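Local coordinates for protein endoglucanase (PDB 2YIK) that probably hydrolyses internal beta-1,4 linkages of cellulose as a family 9 glycoside hydrolase, with bound calcium and zinc ions in its catalytic domain, at residues Y38-K42 against M425-K431; V108-G113 against R167-R171; P259-V263 against S275-Q279; L329-D334 against D360-P364. All coordinates share one frame; numbering follows the deposited sequence.

Contact 1 of 4, residues Y38-K42 against M425-K431; sequences YNYAK and MDYLLGK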
loop_
_atom_site.group_PDB
_atom_site.type_symbol
_atom_site.label_atom_id
_atom_site.label_comp_id
_atom_site.label_asym_id
_atom_site.label_seq_id
_atom_site.Cartn_x
_atom_site.Cartn_y
_atom_site.Cartn_z
ATOM N N TYR A 38 -22.837 6.935 9.121
ATOM C CA TYR A 38 -21.486 7.455 8.737
ATOM C C TYR A 38 -20.622 7.557 9.986
ATOM O O TYR A 38 -20.268 8.641 10.454
ATOM C CB TYR A 38 -21.645 8.806 8.044
ATOM C CG TYR A 38 -22.674 8.721 6.937
ATOM C CD1 TYR A 38 -22.620 7.696 5.987
ATOM C CD2 TYR A 38 -23.749 9.606 6.888
ATOM C CE1 TYR A 38 -23.620 7.551 5.017
ATOM C CE2 TYR A 38 -24.756 9.468 5.923
ATOM C CZ TYR A 38 -24.684 8.438 4.995
ATOM O OH TYR A 38 -25.694 8.280 4.063
ATOM N N ASN A 39 -20.296 6.372 10.491
ATOM C CA ASN A 39 -19.498 6.143 11.688
ATOM C C ASN A 39 -18.069 5.838 11.233
ATOM O O ASN A 39 -17.789 4.737 10.766
ATOM C CB ASN A 39 -20.098 4.936 12.421
ATOM C CG ASN A 39 -19.380 4.601 13.709
ATOM O OD1 ASN A 39 -18.244 5.020 13.933
ATOM N ND2 ASN A 39 -20.040 3.817 14.564
ATOM N N TYR A 40 -17.170 6.806 11.380
ATOM C CA TYR A 40 -15.793 6.632 10.943
ATOM C C TYR A 40 -14.948 5.737 11.834
ATOM O O TYR A 40 -13.953 5.178 11.377
ATOM C CB TYR A 40 -15.135 8.002 10.767
ATOM C CG TYR A 40 -16.008 8.950 9.978
ATOM C CD1 TYR A 40 -16.496 8.593 8.715
ATOM C CD2 TYR A 40 -16.415 10.170 10.520
ATOM C CE1 TYR A 40 -17.375 9.425 8.021
ATOM C CE2 TYR A 40 -17.293 11.007 9.833
ATOM C CZ TYR A 40 -17.771 10.627 8.592
ATOM O OH TYR A 40 -18.664 11.448 7.951
ATOM N N ALA A 41 -15.336 5.595 13.098
ATOM C CA ALA A 41 -14.596 4.727 14.015
ATOM C C ALA A 41 -14.822 3.289 13.575
ATOM O O ALA A 41 -13.894 2.481 13.518
ATOM C CB ALA A 41 -15.081 4.918 15.455
ATOM N N LYS A 42 -16.069 2.974 13.256
ATOM C CA LYS A 42 -16.419 1.638 12.804
ATOM C C LYS A 42 -15.835 1.392 11.414
ATOM O O LYS A 42 -15.440 0.273 11.084
ATOM C CB LYS A 42 -17.940 1.484 12.767
ATOM C CG LYS A 42 -18.407 0.176 12.156
ATOM C CD LYS A 42 -19.934 0.076 12.089
ATOM C CE LYS A 42 -20.348 -1.057 11.149
ATOM N NZ LYS A 42 -21.818 -1.309 11.160
ATOM N N MET A 425 -16.348 10.408 1.646
ATOM C CA MET A 425 -16.461 9.157 2.399
ATOM C C MET A 425 -17.937 8.844 2.637
ATOM O O MET A 425 -18.358 7.687 2.537
ATOM C CB MET A 425 -15.744 9.240 3.749
ATOM C CG MET A 425 -15.717 7.903 4.490
ATOM S SD MET A 425 -14.851 6.615 3.534
ATOM C CE MET A 425 -13.101 6.969 4.047
ATOM N N ASP A 426 -18.721 9.872 2.953
ATOM C CA ASP A 426 -20.151 9.659 3.176
ATOM C C ASP A 426 -20.807 9.146 1.886
ATOM O O ASP A 426 -21.717 8.315 1.948
ATOM C CB ASP A 426 -20.836 10.942 3.668
ATOM C CG ASP A 426 -20.449 11.302 5.097
ATOM O OD1 ASP A 426 -19.736 10.509 5.754
ATOM O OD2 ASP A 426 -20.864 12.381 5.573
ATOM N N TYR A 427 -20.356 9.622 0.722
ATOM C CA TYR A 427 -20.920 9.125 -0.537
ATOM C C TYR A 427 -20.602 7.635 -0.624
ATOM O O TYR A 427 -21.479 6.813 -0.909
ATOM C CB TYR A 427 -20.313 9.832 -1.766
ATOM C CG TYR A 427 -20.737 9.230 -3.110
ATOM C CD1 TYR A 427 -20.214 8.014 -3.542
ATOM C CD2 TYR A 427 -21.682 9.863 -3.933
ATOM C CE1 TYR A 427 -20.618 7.430 -4.748
ATOM C CE2 TYR A 427 -22.092 9.286 -5.151
ATOM C CZ TYR A 427 -21.556 8.065 -5.547
ATOM O OH TYR A 427 -21.958 7.451 -6.721
ATOM N N LEU A 428 -19.343 7.283 -0.378
ATOM C CA LEU A 428 -18.938 5.885 -0.449
ATOM C C LEU A 428 -19.619 5.012 0.602
ATOM O O LEU A 428 -19.760 3.808 0.404
ATOM C CB LEU A 428 -17.410 5.760 -0.345
ATOM C CG LEU A 428 -16.641 6.197 -1.603
ATOM C CD1 LEU A 428 -15.140 6.230 -1.313
ATOM C CD2 LEU A 428 -16.946 5.245 -2.752
ATOM N N LEU A 429 -20.052 5.608 1.708
ATOM C CA LEU A 429 -20.726 4.841 2.747
ATOM C C LEU A 429 -22.234 4.714 2.495
ATOM O O LEU A 429 -22.938 4.080 3.272
ATOM C CB LEU A 429 -20.467 5.462 4.129
ATOM C CG LEU A 429 -19.024 5.365 4.654
ATOM C CD1 LEU A 429 -18.925 6.010 6.033
ATOM C CD2 LEU A 429 -18.596 3.898 4.723
ATOM N N GLY A 430 -22.730 5.320 1.417
ATOM C CA GLY A 430 -24.154 5.208 1.127
ATOM C C GLY A 430 -24.929 6.461 0.744
ATOM O O GLY A 430 -26.069 6.359 0.294
ATOM N N LYS A 431 -24.333 7.636 0.925
ATOM C CA LYS A 431 -24.996 8.895 0.592
ATOM C C LYS A 431 -24.856 9.124 -0.924
ATOM O O LYS A 431 -24.148 10.030 -1.373
ATOM C CB LYS A 431 -24.346 10.028 1.387
ATOM C CG LYS A 431 -25.150 11.303 1.459
ATOM C CD LYS A 431 -24.713 12.144 2.654
ATOM C CE LYS A 431 -25.422 13.490 2.658
ATOM N NZ LYS A 431 -24.793 14.448 3.611
#
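Tyr40 OH donates a hydrogen bond to Asp426 OD1, 2.6 Å away. It meets the syn lone pair of that oxygen. The Tyr40 ring and the carboxylate are nearly coplanar, 6° apart, and OD1 sits at the ring edge. The same hydroxyl also bonds Arg422 NE, one turn earlier in helix 416-428. Asp426 touches Tyr38 as well. Its carboxylate and the Tyr38 ring are stacked, with planes 25° apart, and OD1 lies 3.4 Å from Tyr38 CB. Tyr38 has CG anti to its carbonyl carbon, chi1 -50°, which lays one ring face over Asp426. The ring edge meets Leu429, with Tyr38 CD1 3.6 Å from Leu429 CB. Farther out, Tyr38 OH comes to 3.5 Å from Lys431 CB, and the two side chains cross at about a right angle. Met425 runs past Tyr40 in the opposite direction, its CG 4.2 Å from Tyr40 CE1. Between the tyrosines Asn39 is the N-cap of helix 40-47; its OD1 accepts from Lys42 N at 3.1 Å. At the other end, Gly430 has positive phi and closes helix 416-428. The contact thus joins a capped helix start to a Schellman helix end, within the (alpha/alpha)6 barrel known for family 9 catalytic domains.

Contact 2 of 4, residues V108-G113 against R167-R171; sequences VDVSGG and RCTFR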
loop_
_atom_site.group_PDB
_atom_site.type_symbol
_atom_site.label_atom_id
_atom_site.label_comp_id
_atom_site.label_asym_id
_atom_site.label_seq_id
_atom_site.Cartn_x
_atom_site.Cartn_y
_atom_site.Cartn_z
ATOM N N VAL A 108 14.140 -22.025 -0.416
ATOM C CA VAL A 108 14.117 -20.731 0.253
ATOM C C VAL A 108 12.689 -20.458 0.693
ATOM O O VAL A 108 11.740 -20.997 0.119
ATOM C CB VAL A 108 14.611 -19.588 -0.659
ATOM C CG1 VAL A 108 16.072 -19.823 -1.041
ATOM C CG2 VAL A 108 13.733 -19.485 -1.884
ATOM N N ASP A 109 12.543 -19.630 1.720
ATOM C CA ASP A 109 11.235 -19.287 2.256
ATOM C C ASP A 109 10.768 -17.897 1.808
ATOM O O ASP A 109 11.261 -16.879 2.292
ATOM C CB ASP A 109 11.290 -19.354 3.786
ATOM C CG ASP A 109 9.946 -19.078 4.440
ATOM O OD1 ASP A 109 8.951 -18.825 3.722
ATOM O OD2 ASP A 109 9.888 -19.114 5.689
ATOM N N VAL A 110 9.827 -17.855 0.868
ATOM C CA VAL A 110 9.290 -16.578 0.403
ATOM C C VAL A 110 7.793 -16.544 0.709
ATOM O O VAL A 110 6.995 -15.961 -0.030
ATOM C CB VAL A 110 9.525 -16.347 -1.115
ATOM C CG1 VAL A 110 11.010 -16.150 -1.388
ATOM C CG2 VAL A 110 8.985 -17.504 -1.916
ATOM N N SER A 111 7.429 -17.172 1.823
ATOM C CA SER A 111 6.048 -17.232 2.269
ATOM C C SER A 111 5.700 -16.007 3.110
ATOM O O SER A 111 6.580 -15.281 3.580
ATOM C CB SER A 111 5.812 -18.491 3.108
ATOM O OG SER A 111 6.404 -18.364 4.392
ATOM N N GLY A 112 4.403 -15.787 3.291
ATOM C CA GLY A 112 3.945 -14.664 4.085
ATOM C C GLY A 112 3.363 -13.538 3.258
ATOM O O GLY A 112 3.134 -13.685 2.060
ATOM N N GLY A 113 3.121 -12.404 3.900
ATOM C CA GLY A 113 2.564 -11.284 3.170
ATOM C C GLY A 113 1.090 -11.451 2.838
ATOM O O GLY A 113 0.375 -12.231 3.476
ATOM N N ARG A 167 12.109 -11.153 5.110
ATOM C CA ARG A 167 12.440 -12.551 4.815
ATOM C C ARG A 167 12.817 -12.690 3.336
ATOM O O ARG A 167 13.621 -13.542 2.966
ATOM C CB ARG A 167 11.244 -13.475 5.096
ATOM C CG ARG A 167 11.030 -13.863 6.550
ATOM C CD ARG A 167 10.022 -15.008 6.654
ATOM N NE ARG A 167 8.749 -14.638 6.061
ATOM C CZ ARG A 167 7.787 -13.980 6.697
ATOM N NH1 ARG A 167 7.945 -13.625 7.963
ATOM N NH2 ARG A 167 6.676 -13.656 6.053
ATOM N N CYS A 168 12.224 -11.848 2.495
ATOM C CA CYS A 168 12.483 -11.891 1.055
ATOM C C CYS A 168 13.725 -11.118 0.627
ATOM O O CYS A 168 14.101 -11.125 -0.547
ATOM C CB CYS A 168 11.258 -11.381 0.291
ATOM S SG CYS A 168 9.858 -12.547 0.281
ATOM N N THR A 169 14.353 -10.439 1.579
ATOM C CA THR A 169 15.560 -9.688 1.281
ATOM C C THR A 169 16.742 -10.544 1.720
ATOM O O THR A 169 16.997 -10.695 2.917
ATOM C CB THR A 169 15.604 -8.339 2.030
ATOM O OG1 THR A 169 14.405 -7.597 1.756
ATOM C CG2 THR A 169 16.814 -7.519 1.578
ATOM N N PHE A 170 17.438 -11.115 0.745
ATOM C CA PHE A 170 18.597 -11.963 1.000
ATOM C C PHE A 170 19.858 -11.099 1.002
ATOM O O PHE A 170 20.268 -10.574 -0.038
ATOM C CB PHE A 170 18.658 -13.054 -0.071
ATOM C CG PHE A 170 17.454 -13.948 -0.072
ATOM C CD1 PHE A 170 16.291 -13.563 -0.739
ATOM C CD2 PHE A 170 17.439 -15.124 0.673
ATOM C CE1 PHE A 170 15.132 -14.335 -0.661
ATOM C CE2 PHE A 170 16.286 -15.905 0.754
ATOM C CZ PHE A 170 15.129 -15.506 0.090
ATOM N N ARG A 171 20.452 -10.947 2.185
ATOM C CA ARG A 171 21.643 -10.120 2.367
ATOM C C ARG A 171 22.850 -10.924 2.845
ATOM O O ARG A 171 22.691 -11.953 3.506
ATOM C CB ARG A 171 21.352 -9.029 3.406
ATOM C CG ARG A 171 20.054 -8.268 3.188
ATOM C CD ARG A 171 19.603 -7.586 4.478
ATOM N NE ARG A 171 20.453 -6.458 4.845
ATOM C CZ ARG A 171 20.441 -5.867 6.039
ATOM N NH1 ARG A 171 19.628 -6.301 6.994
ATOM N NH2 ARG A 171 21.229 -4.828 6.275
HETATM O O HOH W 1 13.385 -16.182 3.559
HETATM O O HOH W 2 4.515 -12.247 6.721
#
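Arg167 reaches back from the end of helix 151-167 to the backbone of Ser111. This joins the loop after strand 107-108, which begins with an Asx turn at Asp109, to the start of strand 169-171, which pairs antiparallel with strand 177-184. The polar contacts across the pair centre on Ser111 O. Arg167 NH2 donates to it at 3.0 Å, with the oxygen near the guanidinium plane and the donor tilted 23° from the carbonyl plane. Arg167 NE adds a weak bond to the same oxygen. The Arg167 chain bends at chi3, -58°, which turns both donors onto this one carbonyl. Gly112 CA lies 3.5 Å from Arg167 NH2; the glycine backbone lets the arginine nitrogen come this close.

The Asx turn shapes the loop. Asp109 OD1 accepts from Ser111 N at 2.9 Å, nearly along the C-O bond, and from Ser111 OG through its syn lone pair.

Apolar contacts are looser. Val108 CB lies 4.2 Å from Phe170 CZ, and Val110 CG1 approaches the edge of that ring. Val110 CB also meets Cys168 SG at 4.1 Å. Val110 also packs on Cys181 and Val184 of strand 177-184.

Two waters complete the join. One donates to both Asp109 O and Arg167 O. The other accepts from Gly113 N and from Arg167 NH2, which it meets at 2.7 Å.

Contact 3 of 4, residues P259-V263 against S275-Q279; sequences PKGVV and SSKWQ. With CA (calcium ion), chain C.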
loop_
_atom_site.group_PDB
_atom_site.type_symbol
_atom_site.label_atom_id
_atom_site.label_comp_id
_atom_site.label_asym_id
_atom_site.label_seq_id
_atom_site.Cartn_x
_atom_site.Cartn_y
_atom_site.Cartn_z
ATOM N N PRO A 259 22.269 0.214 -11.532
ATOM C CA PRO A 259 21.601 0.884 -12.656
ATOM C C PRO A 259 20.098 1.035 -12.415
ATOM O O PRO A 259 19.446 0.149 -11.864
ATOM C CB PRO A 259 21.929 -0.029 -13.836
ATOM C CG PRO A 259 23.342 -0.449 -13.505
ATOM C CD PRO A 259 23.212 -0.808 -12.024
ATOM N N LYS A 260 19.565 2.169 -12.849
ATOM C CA LYS A 260 18.161 2.506 -12.666
ATOM C C LYS A 260 17.202 1.945 -13.719
ATOM O O LYS A 260 17.547 1.824 -14.895
ATOM C CB LYS A 260 18.029 4.030 -12.619
ATOM C CG LYS A 260 18.952 4.706 -11.597
ATOM C CD LYS A 260 18.575 4.330 -10.158
ATOM C CE LYS A 260 19.541 4.925 -9.136
ATOM N NZ LYS A 260 20.906 4.337 -9.236
ATOM N N GLY A 261 15.991 1.611 -13.279
ATOM C CA GLY A 261 14.976 1.088 -14.175
ATOM C C GLY A 261 13.836 0.477 -13.382
ATOM O O GLY A 261 13.925 0.353 -12.161
ATOM N N VAL A 262 12.758 0.099 -14.059
ATOM C CA VAL A 262 11.635 -0.521 -13.367
ATOM C C VAL A 262 11.633 -2.013 -13.669
ATOM O O VAL A 262 12.168 -2.448 -14.685
ATOM C CB VAL A 262 10.273 0.092 -13.806
ATOM C CG1 VAL A 262 10.262 1.592 -13.523
ATOM C CG2 VAL A 262 10.019 -0.184 -15.287
ATOM N N VAL A 263 11.063 -2.807 -12.773
ATOM C CA VAL A 263 10.984 -4.236 -13.019
ATOM C C VAL A 263 10.100 -4.387 -14.265
ATOM O O VAL A 263 9.020 -3.793 -14.351
ATOM C CB VAL A 263 10.373 -4.976 -11.811
ATOM C CG1 VAL A 263 10.035 -6.412 -12.189
ATOM C CG2 VAL A 263 11.373 -4.970 -10.649
ATOM N N SER A 275 4.617 -0.888 -14.429
ATOM C CA SER A 275 5.204 0.260 -13.738
ATOM C C SER A 275 5.671 1.383 -14.656
ATOM O O SER A 275 6.460 1.154 -15.569
ATOM C CB SER A 275 6.381 -0.216 -12.875
ATOM O OG SER A 275 6.961 0.852 -12.149
ATOM N N SER A 276 5.195 2.598 -14.396
ATOM C CA SER A 276 5.570 3.759 -15.203
ATOM C C SER A 276 6.989 4.242 -14.918
ATOM O O SER A 276 7.759 4.484 -15.843
ATOM C CB SER A 276 4.602 4.912 -14.960
ATOM O OG SER A 276 3.290 4.528 -15.316
ATOM N N LYS A 277 7.340 4.398 -13.646
ATOM C CA LYS A 277 8.682 4.864 -13.321
ATOM C C LYS A 277 9.171 4.487 -11.935
ATOM O O LYS A 277 8.418 4.001 -11.103
ATOM C CB LYS A 277 8.775 6.380 -13.472
ATOM C CG LYS A 277 7.967 7.142 -12.452
ATOM C CD LYS A 277 6.485 7.099 -12.802
ATOM C CE LYS A 277 5.584 7.198 -11.561
ATOM N NZ LYS A 277 4.958 8.550 -11.377
ATOM N N TRP A 278 10.452 4.744 -11.698
ATOM C CA TRP A 278 11.076 4.431 -10.426
ATOM C C TRP A 278 11.400 5.669 -9.597
ATOM O O TRP A 278 11.571 5.571 -8.384
ATOM C CB TRP A 278 12.372 3.651 -10.661
ATOM C CG TRP A 278 13.397 4.412 -11.471
ATOM C CD1 TRP A 278 13.597 4.337 -12.824
ATOM C CD2 TRP A 278 14.354 5.365 -10.977
ATOM N NE1 TRP A 278 14.621 5.173 -13.198
ATOM C CE2 TRP A 278 15.108 5.807 -12.093
ATOM C CE3 TRP A 278 14.658 5.867 -9.705
ATOM C CZ2 TRP A 278 16.137 6.756 -11.971
ATOM C CZ3 TRP A 278 15.692 6.814 -9.588
ATOM C CH2 TRP A 278 16.421 7.236 -10.717
ATOM N N GLN A 279 11.481 6.829 -10.243
ATOM C CA GLN A 279 11.841 8.050 -9.532
ATOM C C GLN A 279 10.941 8.454 -8.369
ATOM O O GLN A 279 11.434 8.963 -7.362
ATOM C CB GLN A 279 12.000 9.222 -10.512
ATOM C CG GLN A 279 13.194 9.057 -11.448
ATOM C CD GLN A 279 12.838 8.378 -12.755
ATOM O OE1 GLN A 279 11.932 7.546 -12.820
ATOM N NE2 GLN A 279 13.562 8.728 -13.810
HETATM CA CA CA C . 6.518 4.470 -9.576
HETATM O O HOH W 3 6.519 -3.066 -15.566
HETATM O O HOH W 4 5.522 2.753 -11.240
HETATM O O HOH W 5 4.867 3.532 -7.803
#
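The two loop segments run roughly antiparallel, 158° apart end to end, and their CA atoms are nearest at Val262 and Trp278, without a direct hydrogen bond between the segments. Lys260 lies across one face of the Trp278 indole. Its CB is 3.4 Å from Trp278 CZ2. Farther along, Lys260 CD makes a CH-pi contact, 3.8 Å from the centroid of the six-membered ring and 17° off the ring normal. The lysine chain is bent at chi2 and chi4: its methylenes lie on the ring while NZ leads away to Glu256 O and Asn258 O. Gly261 N sits over the same face, 3.7 Å from Trp278 CD1. The opposite face is covered by the Gln279 amide, and Tyr305 meets the indole edge-to-face. Trp278 CG lies between its backbone N and carbonyl carbon, chi1 61°, which turns the indole against Lys260 and Gly261.

Val262 points toward the other segment beside the tryptophan. Its CG1 reaches Lys277 C at 3.5 Å and Ser275 OG at 3.7 Å. Ser275 OG also bonds Asp217, which holds Val263 N too. One water bridges Val263 O and Ser275 N.

A second water donates to Ser275 OG and is itself a calcium ligand. Lys277 O binds the calcium ion at 2.5 Å. Lys277 NZ forms a salt bridge with Asp320. Asp280 and Asp281, from the first turn of helix 279-293, supply further ligands. The contact joins two parts of the loop between helices 238-257 and 279-293, next to a calcium site at the start of the second helix.

Contact 4 of 4, residues L329-D334 against D360-P364; sequences LAEIND and DFWKP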
loop_
_atom_site.group_PDB
_atom_site.type_symbol
_atom_site.label_atom_id
_atom_site.label_comp_id
_atom_site.label_asym_id
_atom_site.label_seq_id
_atom_site.Cartn_x
_atom_site.Cartn_y
_atom_site.Cartn_z
ATOM N N LEU A 329 8.112 15.347 2.137
ATOM C CA LEU A 329 9.125 16.380 1.982
ATOM C C LEU A 329 8.630 17.678 2.625
ATOM O O LEU A 329 9.409 18.433 3.195
ATOM C CB LEU A 329 9.448 16.604 0.498
ATOM C CG LEU A 329 10.285 15.498 -0.161
ATOM C CD1 LEU A 329 10.484 15.800 -1.639
ATOM C CD2 LEU A 329 11.634 15.398 0.539
ATOM N N ALA A 330 7.329 17.930 2.548
ATOM C CA ALA A 330 6.780 19.138 3.145
ATOM C C ALA A 330 6.815 19.042 4.673
ATOM O O ALA A 330 7.106 20.028 5.353
ATOM C CB ALA A 330 5.357 19.368 2.661
ATOM N N GLU A 331 6.513 17.862 5.210
ATOM C CA GLU A 331 6.539 17.670 6.657
ATOM C C GLU A 331 7.982 17.784 7.140
ATOM O O GLU A 331 8.237 18.289 8.221
ATOM C CB GLU A 331 5.949 16.305 7.035
ATOM C CG GLU A 331 4.472 16.174 6.694
ATOM C CD GLU A 331 3.874 14.812 7.027
ATOM O OE1 GLU A 331 4.449 14.060 7.840
ATOM O OE2 GLU A 331 2.804 14.498 6.471
ATOM N N ILE A 332 8.921 17.313 6.326
ATOM C CA ILE A 332 10.337 17.383 6.660
ATOM C C ILE A 332 10.745 18.854 6.735
ATOM O O ILE A 332 11.468 19.272 7.642
ATOM C CB ILE A 332 11.178 16.645 5.589
ATOM C CG1 ILE A 332 11.095 15.136 5.837
ATOM C CG2 ILE A 332 12.620 17.152 5.587
ATOM C CD1 ILE A 332 11.651 14.299 4.715
ATOM N N ASN A 333 10.261 19.638 5.778
ATOM C CA ASN A 333 10.571 21.052 5.748
ATOM C C ASN A 333 9.988 21.774 6.955
ATOM O O ASN A 333 10.640 22.641 7.532
ATOM C CB ASN A 333 10.032 21.704 4.480
ATOM C CG ASN A 333 10.294 23.187 4.458
ATOM O OD1 ASN A 333 9.380 24.005 4.586
ATOM N ND2 ASN A 333 11.556 23.542 4.320
ATOM N N ASP A 334 8.759 21.423 7.325
ATOM C CA ASP A 334 8.099 22.050 8.467
ATOM C C ASP A 334 8.834 21.737 9.761
ATOM O O ASP A 334 8.995 22.598 10.622
ATOM C CB ASP A 334 6.650 21.565 8.602
ATOM C CG ASP A 334 5.722 22.161 7.550
ATOM O OD1 ASP A 334 6.097 23.158 6.895
ATOM O OD2 ASP A 334 4.597 21.633 7.395
ATOM N N ASP A 360 7.559 26.013 -2.625
ATOM C CA ASP A 360 6.887 25.885 -1.341
ATOM C C ASP A 360 6.497 24.418 -1.338
ATOM O O ASP A 360 5.640 23.988 -2.113
ATOM C CB ASP A 360 5.650 26.791 -1.261
ATOM C CG ASP A 360 4.855 26.599 0.034
ATOM O OD1 ASP A 360 4.893 25.501 0.631
ATOM O OD2 ASP A 360 4.163 27.551 0.453
ATOM N N PHE A 361 7.143 23.647 -0.474
ATOM C CA PHE A 361 6.899 22.216 -0.421
ATOM C C PHE A 361 5.443 21.761 -0.310
ATOM O O PHE A 361 5.101 20.709 -0.835
ATOM C CB PHE A 361 7.793 21.585 0.658
ATOM C CG PHE A 361 9.256 21.542 0.265
ATOM C CD1 PHE A 361 9.681 20.731 -0.785
ATOM C CD2 PHE A 361 10.195 22.358 0.900
ATOM C CE1 PHE A 361 11.016 20.735 -1.204
ATOM C CE2 PHE A 361 11.536 22.369 0.488
ATOM C CZ PHE A 361 11.943 21.555 -0.566
ATOM N N TRP A 362 4.584 22.544 0.335
ATOM C CA TRP A 362 3.168 22.172 0.433
ATOM C C TRP A 362 2.341 22.609 -0.786
ATOM O O TRP A 362 1.242 22.098 -1.008
ATOM C CB TRP A 362 2.522 22.776 1.685
ATOM C CG TRP A 362 2.726 21.989 2.944
ATOM C CD1 TRP A 362 3.339 22.424 4.085
ATOM C CD2 TRP A 362 2.299 20.642 3.208
ATOM N NE1 TRP A 362 3.321 21.435 5.038
ATOM C CE2 TRP A 362 2.691 20.325 4.527
ATOM C CE3 TRP A 362 1.630 19.664 2.453
ATOM C CZ2 TRP A 362 2.433 19.086 5.119
ATOM C CZ3 TRP A 362 1.371 18.421 3.039
ATOM C CH2 TRP A 362 1.776 18.146 4.359
ATOM N N LYS A 363 2.865 23.549 -1.572
ATOM C CA LYS A 363 2.141 24.070 -2.730
ATOM C C LYS A 363 1.699 23.009 -3.740
ATOM O O LYS A 363 0.565 23.043 -4.216
ATOM C CB LYS A 363 2.966 25.169 -3.423
ATOM C CG LYS A 363 2.247 25.893 -4.553
ATOM C CD LYS A 363 0.880 26.399 -4.113
ATOM C CE LYS A 363 0.240 27.307 -5.165
ATOM N NZ LYS A 363 -1.057 27.842 -4.657
ATOM N N PRO A 364 2.575 22.048 -4.079
ATOM C CA PRO A 364 2.123 21.043 -5.047
ATOM C C PRO A 364 0.901 20.257 -4.568
ATOM O O PRO A 364 0.056 19.854 -5.371
ATOM C CB PRO A 364 3.351 20.155 -5.217
ATOM C CG PRO A 364 4.481 21.119 -5.017
ATOM C CD PRO A 364 4.015 21.899 -3.806
HETATM O O HOH W 6 8.386 25.442 1.662
#
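Trp362 and Asp334 make the direct polar bond of this contact. Trp362 NE1 donates to Asp334 OD2 at 2.7 Å, with an N-H...O angle of 171°. The oxygen lies in the indole plane, and it is met on its syn side, 29° out of the carboxylate plane. With Ala330 on its face, this bond holds the ring's rotation. A water that donates weakly to Asn333 OD1 accepts from Phe361 N.

The apolar contacts centre on Ala330. Its CB stands over the indole face, 3.4 Å from the centroid of the five-membered ring, a CH-pi contact. Glu331 CG touches the benzo side at Trp362 CZ2, 3.9 Å away. Phe361 packs along helix 322-336, with CD2 3.6 Å from Asn333 CB and CB 3.6 Å from Ala330 CA.

Asp360 OD1 accepts from Trp362 N at 3.0 Å, a capping bond before helix 363-373, within a type I turn.

Asn333 is also a calcium ligand, with Asp337, Ser340 and Glu344. Phe361 and Asn333 both touch Glu344 of helix 342-350. Tyr406 and His410 meet Trp362 edge-to-face. The turn before helix 363-373 thus packs against helix 322-336, whose other neighbours include helices 279-293 and 124-140.

All four contacts lie within the family 9 catalytic range, and none touches another. Contact 1 joins the modelled N-terminus to a late helix, and the other three are nested inside the loop it closes. It lies across the chain's centre from contacts 2 and 3, whose centres are 38 and 37 Å from its own. Contacts 3 and 4 come nearest each other, about 9 Å between nearest atoms. Each includes a calcium ligand, Lys277 and Asn333, of separate sites. In contact 2, the Val108 side chain is about 5 Å from another calcium ion. All lie away from the predicted active-site residue, His451.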